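Local atomic coordinates of putative retaining b-glycosidase (Saccharophagus degradans, PDB entry 5A95), a protein that probably hydrolyses mixed-linkage beta-glucans as a retaining beta-glucanase of glycoside hydrolase family 5, subfamily 26. Residues S49-D61 / G279-Q291. The protein carries 1 engineered substitution. Numbering follows the deposited sequence.
Engineered in segment 279-291: Gln-291 (natural residue Glu). With BGC (beta-D-glucopyranose), chain D.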
loop_
_atom_site.group_PDB
_atom_site.type_symbol
_atom_site.label_atom_id
_atom_site.label_comp_id
_atom_site.label_asym_id
_atom_site.label_seq_id
_atom_site.Cartn_x
_atom_site.Cartn_y
_atom_site.Cartn_z
ATOM N N SER A 49 10.748 38.248 1.002
ATOM C CA SER A 49 9.671 38.224 0.040
ATOM C C SER A 49 9.258 36.791 -0.290
ATOM O O SER A 49 10.101 35.913 -0.469
ATOM C CB SER A 49 10.083 38.904 -1.261
ATOM O OG SER A 49 9.041 38.839 -2.212
ATOM N N PHE A 50 7.968 36.557 -0.398
ATOM C CA PHE A 50 7.493 35.375 -1.091
ATOM C C PHE A 50 7.910 35.444 -2.547
ATOM O O PHE A 50 7.900 36.506 -3.179
ATOM C CB PHE A 50 5.950 35.254 -1.056
ATOM C CG PHE A 50 5.405 34.796 0.260
ATOM C CD1 PHE A 50 5.354 33.445 0.568
ATOM C CD2 PHE A 50 4.982 35.713 1.220
ATOM C CE1 PHE A 50 4.863 33.023 1.778
ATOM C CE2 PHE A 50 4.483 35.280 2.435
ATOM C CZ PHE A 50 4.435 33.932 2.719
ATOM N N ILE A 51 8.214 34.280 -3.106
ATOM C CA ILE A 51 8.419 34.120 -4.533
ATOM C C ILE A 51 7.174 33.445 -5.076
ATOM O O ILE A 51 6.685 32.477 -4.478
ATOM C CB ILE A 51 9.665 33.269 -4.850
ATOM C CG1 ILE A 51 10.918 33.851 -4.172
ATOM C CG2 ILE A 51 9.864 33.129 -6.366
ATOM C CD1 ILE A 51 11.234 35.293 -4.535
ATOM N N SER A 52 6.670 33.923 -6.189
ATOM C CA SER A 52 5.455 33.407 -6.825
ATOM C C SER A 52 5.714 33.185 -8.317
ATOM O O SER A 52 6.755 33.572 -8.841
ATOM C CB SER A 52 4.273 34.365 -6.616
ATOM O OG SER A 52 4.585 35.663 -7.032
ATOM N N VAL A 53 4.755 32.545 -8.984
ATOM C CA VAL A 53 4.802 32.308 -10.403
ATOM C C VAL A 53 3.885 33.287 -11.103
ATOM O O VAL A 53 2.735 33.421 -10.730
ATOM C CB VAL A 53 4.401 30.853 -10.698
ATOM C CG1 VAL A 53 4.148 30.627 -12.186
ATOM C CG2 VAL A 53 5.459 29.890 -10.179
ATOM N N LYS A 54 4.399 33.899 -12.164
ATOM C CA LYS A 54 3.539 34.699 -13.042
ATOM C C LYS A 54 3.978 34.415 -14.471
ATOM O O LYS A 54 5.088 34.744 -14.882
ATOM C CB LYS A 54 3.617 36.211 -12.724
ATOM C CG LYS A 54 2.580 37.041 -13.451
ATOM C CD LYS A 54 2.498 38.447 -12.904
ATOM C CE LYS A 54 1.491 39.307 -13.666
ATOM N NZ LYS A 54 1.239 40.539 -12.889
ATOM N N GLY A 55 3.115 33.736 -15.217
ATOM C CA GLY A 55 3.481 33.330 -16.543
ATOM C C GLY A 55 4.678 32.393 -16.536
ATOM O O GLY A 55 4.715 31.425 -15.764
ATOM N N ASN A 56 5.670 32.711 -17.341
ATOM C CA ASN A 56 6.861 31.901 -17.427
ATOM C C ASN A 56 7.957 32.329 -16.469
ATOM O O ASN A 56 9.096 31.858 -16.577
ATOM C CB ASN A 56 7.394 31.811 -18.862
ATOM C CG ASN A 56 8.059 33.076 -19.315
ATOM O OD1 ASN A 56 7.753 34.172 -18.833
ATOM N ND2 ASN A 56 8.962 32.945 -20.255
ATOM N N LYS A 57 7.642 33.210 -15.524
ATOM C CA LYS A 57 8.653 33.744 -14.608
ATOM C C LYS A 57 8.325 33.461 -13.157
ATOM O O LYS A 57 7.165 33.354 -12.767
ATOM C CB LYS A 57 8.732 35.259 -14.746
ATOM C CG LYS A 57 9.124 35.767 -16.116
ATOM C CD LYS A 57 10.477 35.254 -16.572
ATOM C CE LYS A 57 10.967 36.082 -17.763
ATOM N NZ LYS A 57 9.910 36.294 -18.796
ATOM N N PHE A 58 9.370 33.382 -12.356
ATOM C CA PHE A 58 9.234 33.621 -10.938
ATOM C C PHE A 58 9.324 35.125 -10.697
ATOM O O PHE A 58 10.151 35.803 -11.326
ATOM C CB PHE A 58 10.336 32.920 -10.139
ATOM C CG PHE A 58 10.397 31.439 -10.368
ATOM C CD1 PHE A 58 9.348 30.630 -9.978
ATOM C CD2 PHE A 58 11.487 30.850 -10.984
ATOM C CE1 PHE A 58 9.386 29.266 -10.163
ATOM C CE2 PHE A 58 11.536 29.474 -11.200
ATOM C CZ PHE A 58 10.470 28.685 -10.782
ATOM N N ILE A 59 8.555 35.620 -9.720
ATOM C CA ILE A 59 8.605 37.038 -9.317
ATOM C C ILE A 59 8.624 37.173 -7.808
ATOM O O ILE A 59 8.117 36.290 -7.090
ATOM C CB ILE A 59 7.445 37.856 -9.894
ATOM C CG1 ILE A 59 6.086 37.298 -9.480
ATOM C CG2 ILE A 59 7.586 37.945 -11.400
ATOM C CD1 ILE A 59 4.947 38.254 -9.745
ATOM N N ASP A 60 9.213 38.272 -7.332
ATOM C CA ASP A 60 9.133 38.620 -5.920
ATOM C C ASP A 60 7.910 39.500 -5.682
ATOM O O ASP A 60 7.092 39.706 -6.595
ATOM C CB ASP A 60 10.435 39.254 -5.430
ATOM C CG ASP A 60 10.701 40.632 -6.032
ATOM O OD1 ASP A 60 9.784 41.246 -6.591
ATOM O OD2 ASP A 60 11.869 41.066 -5.947
ATOM N N ASP A 61 7.779 39.985 -4.443
ATOM C CA ASP A 61 6.617 40.771 -4.026
ATOM C C ASP A 61 6.625 42.221 -4.519
ATOM O O ASP A 61 5.652 42.938 -4.287
ATOM C CB ASP A 61 6.385 40.678 -2.501
ATOM C CG ASP A 61 7.489 41.304 -1.664
ATOM O OD1 ASP A 61 8.387 41.972 -2.212
ATOM O OD2 ASP A 61 7.408 41.139 -0.410
ATOM N N GLY A 279 14.084 22.657 -22.667
ATOM C CA GLY A 279 14.223 24.094 -22.632
ATOM C C GLY A 279 13.037 24.863 -23.197
ATOM O O GLY A 279 12.764 25.965 -22.734
ATOM N N PHE A 280 12.314 24.276 -24.139
ATOM C CA PHE A 280 11.144 24.904 -24.705
ATOM C C PHE A 280 10.158 25.254 -23.594
ATOM O O PHE A 280 9.375 26.204 -23.722
ATOM C CB PHE A 280 10.444 23.987 -25.736
ATOM C CG PHE A 280 9.683 22.891 -25.068
ATOM C CD1 PHE A 280 10.326 21.710 -24.674
ATOM C CD2 PHE A 280 8.352 23.098 -24.678
ATOM C CE1 PHE A 280 9.658 20.768 -23.919
ATOM C CE2 PHE A 280 7.707 22.186 -23.903
ATOM C CZ PHE A 280 8.345 21.015 -23.530
ATOM N N ALA A 281 10.155 24.485 -22.512
ATOM C CA ALA A 281 9.165 24.708 -21.450
ATOM C C ALA A 281 9.270 26.107 -20.874
ATOM O O ALA A 281 8.255 26.690 -20.471
ATOM C CB ALA A 281 9.305 23.653 -20.368
ATOM N N ALA A 282 10.484 26.649 -20.845
ATOM C CA ALA A 282 10.737 27.960 -20.246
ATOM C C ALA A 282 10.123 29.112 -21.043
ATOM O O ALA A 282 10.077 30.239 -20.550
ATOM C CB ALA A 282 12.233 28.160 -20.082
ATOM N N ASP A 283 9.651 28.836 -22.257
ATOM C CA ASP A 283 8.930 29.840 -23.040
ATOM C C ASP A 283 7.544 30.090 -22.446
ATOM O O ASP A 283 6.956 31.132 -22.674
ATOM C CB ASP A 283 8.740 29.361 -24.489
ATOM C CG ASP A 283 10.043 29.141 -25.236
ATOM O OD1 ASP A 283 11.070 29.677 -24.823
ATOM O OD2 ASP A 283 10.022 28.410 -26.265
ATOM N N THR A 284 7.019 29.132 -21.682
ATOM C CA THR A 284 5.645 29.153 -21.187
ATOM C C THR A 284 5.508 29.095 -19.673
ATOM O O THR A 284 4.595 29.694 -19.097
ATOM C CB THR A 284 4.827 28.026 -21.857
ATOM O OG1 THR A 284 4.951 28.144 -23.269
ATOM C CG2 THR A 284 3.374 28.089 -21.464
ATOM N N TYR A 285 6.417 28.365 -19.030
ATOM C CA TYR A 285 6.393 28.109 -17.604
ATOM C C TYR A 285 7.774 28.390 -17.036
ATOM O O TYR A 285 8.758 28.287 -17.747
ATOM C CB TYR A 285 6.084 26.621 -17.319
ATOM C CG TYR A 285 4.875 26.110 -18.043
ATOM C CD1 TYR A 285 3.572 26.413 -17.615
ATOM C CD2 TYR A 285 5.003 25.337 -19.183
ATOM C CE1 TYR A 285 2.461 25.939 -18.304
ATOM C CE2 TYR A 285 3.901 24.889 -19.887
ATOM C CZ TYR A 285 2.633 25.165 -19.431
ATOM O OH TYR A 285 1.537 24.731 -20.134
ATOM N N PRO A 286 7.854 28.685 -15.742
ATOM C CA PRO A 286 9.182 28.749 -15.126
ATOM C C PRO A 286 9.789 27.347 -15.040
ATOM O O PRO A 286 9.076 26.368 -14.781
ATOM C CB PRO A 286 8.923 29.300 -13.724
ATOM C CG PRO A 286 7.469 29.674 -13.675
ATOM C CD PRO A 286 6.774 28.906 -14.769
ATOM N N VAL A 287 11.101 27.274 -15.241
ATOM C CA VAL A 287 11.838 26.017 -15.186
ATOM C C VAL A 287 12.986 26.148 -14.205
ATOM O O VAL A 287 13.686 27.175 -14.177
ATOM C CB VAL A 287 12.379 25.648 -16.581
ATOM C CG1 VAL A 287 13.346 24.472 -16.566
ATOM C CG2 VAL A 287 11.221 25.383 -17.502
ATOM N N ILE A 288 13.172 25.116 -13.385
ATOM C CA ILE A 288 14.332 25.037 -12.534
ATOM C C ILE A 288 15.120 23.779 -12.875
ATOM O O ILE A 288 14.599 22.649 -12.826
ATOM C CB ILE A 288 14.037 25.043 -11.005
ATOM C CG1 ILE A 288 12.995 26.081 -10.615
ATOM C CG2 ILE A 288 15.330 25.223 -10.213
ATOM C CD1 ILE A 288 12.606 26.064 -9.142
ATOM N N ALA A 289 16.378 23.985 -13.270
ATOM C CA ALA A 289 17.292 22.879 -13.480
ATOM C C ALA A 289 17.821 22.464 -12.112
ATOM O O ALA A 289 18.864 22.957 -11.667
ATOM C CB ALA A 289 18.387 23.302 -14.442
ATOM N N THR A 290 17.062 21.605 -11.416
ATOM C CA THR A 290 17.376 21.324 -10.024
ATOM C C THR A 290 18.539 20.357 -9.787
ATOM O O THR A 290 18.969 20.208 -8.650
ATOM C CB THR A 290 16.144 20.871 -9.243
ATOM O OG1 THR A 290 15.470 19.854 -9.983
ATOM C CG2 THR A 290 15.214 22.014 -8.936
ATOM N N GLN A 291 19.027 19.747 -10.860
ATOM C CA GLN A 291 20.315 19.053 -10.863
ATOM C C GLN A 291 20.947 19.289 -12.202
ATOM O O GLN A 291 20.305 19.210 -13.251
ATOM C CB GLN A 291 20.199 17.553 -10.608
ATOM C CG GLN A 291 19.675 17.279 -9.227
ATOM C CD GLN A 291 19.652 15.829 -8.812
ATOM O OE1 GLN A 291 18.935 15.478 -7.891
ATOM N NE2 GLN A 291 20.503 15.027 -9.389
HETATM C C2 BGC D . 20.537 11.392 -8.621
HETATM C C3 BGC D . 21.542 11.748 -7.528
HETATM C C4 BGC D . 22.918 11.181 -7.898
HETATM C C5 BGC D . 23.320 11.668 -9.277
HETATM C C6 BGC D . 24.681 11.166 -9.696
HETATM C C1 BGC D . 21.057 11.603 -10.040
HETATM O O1 BGC D . 20.362 10.843 -10.997
HETATM O O2 BGC D . 19.277 12.124 -8.393
HETATM O O3 BGC D . 21.003 11.262 -6.258
HETATM O O4 BGC D . 23.982 11.483 -6.984
HETATM O O5 BGC D . 22.372 11.124 -10.189
HETATM O O6 BGC D . 24.813 11.541 -11.068
HETATM O O HOH W 1 11.138 31.107 -18.099
#
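Pro-286 lays its CB over one face of the Phe-58 ring, 3.6 Å from the ring centroid and shifted toward the rim at CZ, in a CH-pi contact. The next carbon of the pyrrolidine, CG, meets Val-53 CG1 at 3.8 Å, so the proline packs against side chains from both strands of the hairpin, near its turn. Phe-58 swings its CG anti to its own carbonyl carbon (chi1 -57°), which carries the ring over to the proline. Ile-288 comes to the same end of the ring, its side chain crossing that of Phe-58 at about a right angle, with CG1 3.6 Å from Phe-58 CZ. At the type II' turn from Lys-54 to Lys-57, polar groups take over. Asn-56 ND2 donates to Ala-282 O over 2.9 Å, within that carbonyl's plane though somewhat out of the asparagine's own amide plane. The amide is held from its other end as well, since Lys-57 NZ donates to Asn-56 OD1 at 3.0 Å. A water lies within hydrogen-bonding distance of both Asn-56 O and Ala-282 O, though it has more acceptors in reach than protons, while Pro-286 CA makes a CA-H...O contact with Asn-56 O. Further along 279-291, the engineered Gln-291 lies in the glycan pocket, its NE2 bonded weakly to glucose O2. The hairpin packs where the chain enters strand 287-289, consistent with closing the N-terminal end of the (beta/alpha)8 barrel expected for family 5, away from the sugar. Phe-58 and Val-53 also touch Ile-224 of strand 224-227, Ile-288 reaches Phe-68 of strand 65-72, and strand 287-289 runs parallel between strands 250-252 and 326-329.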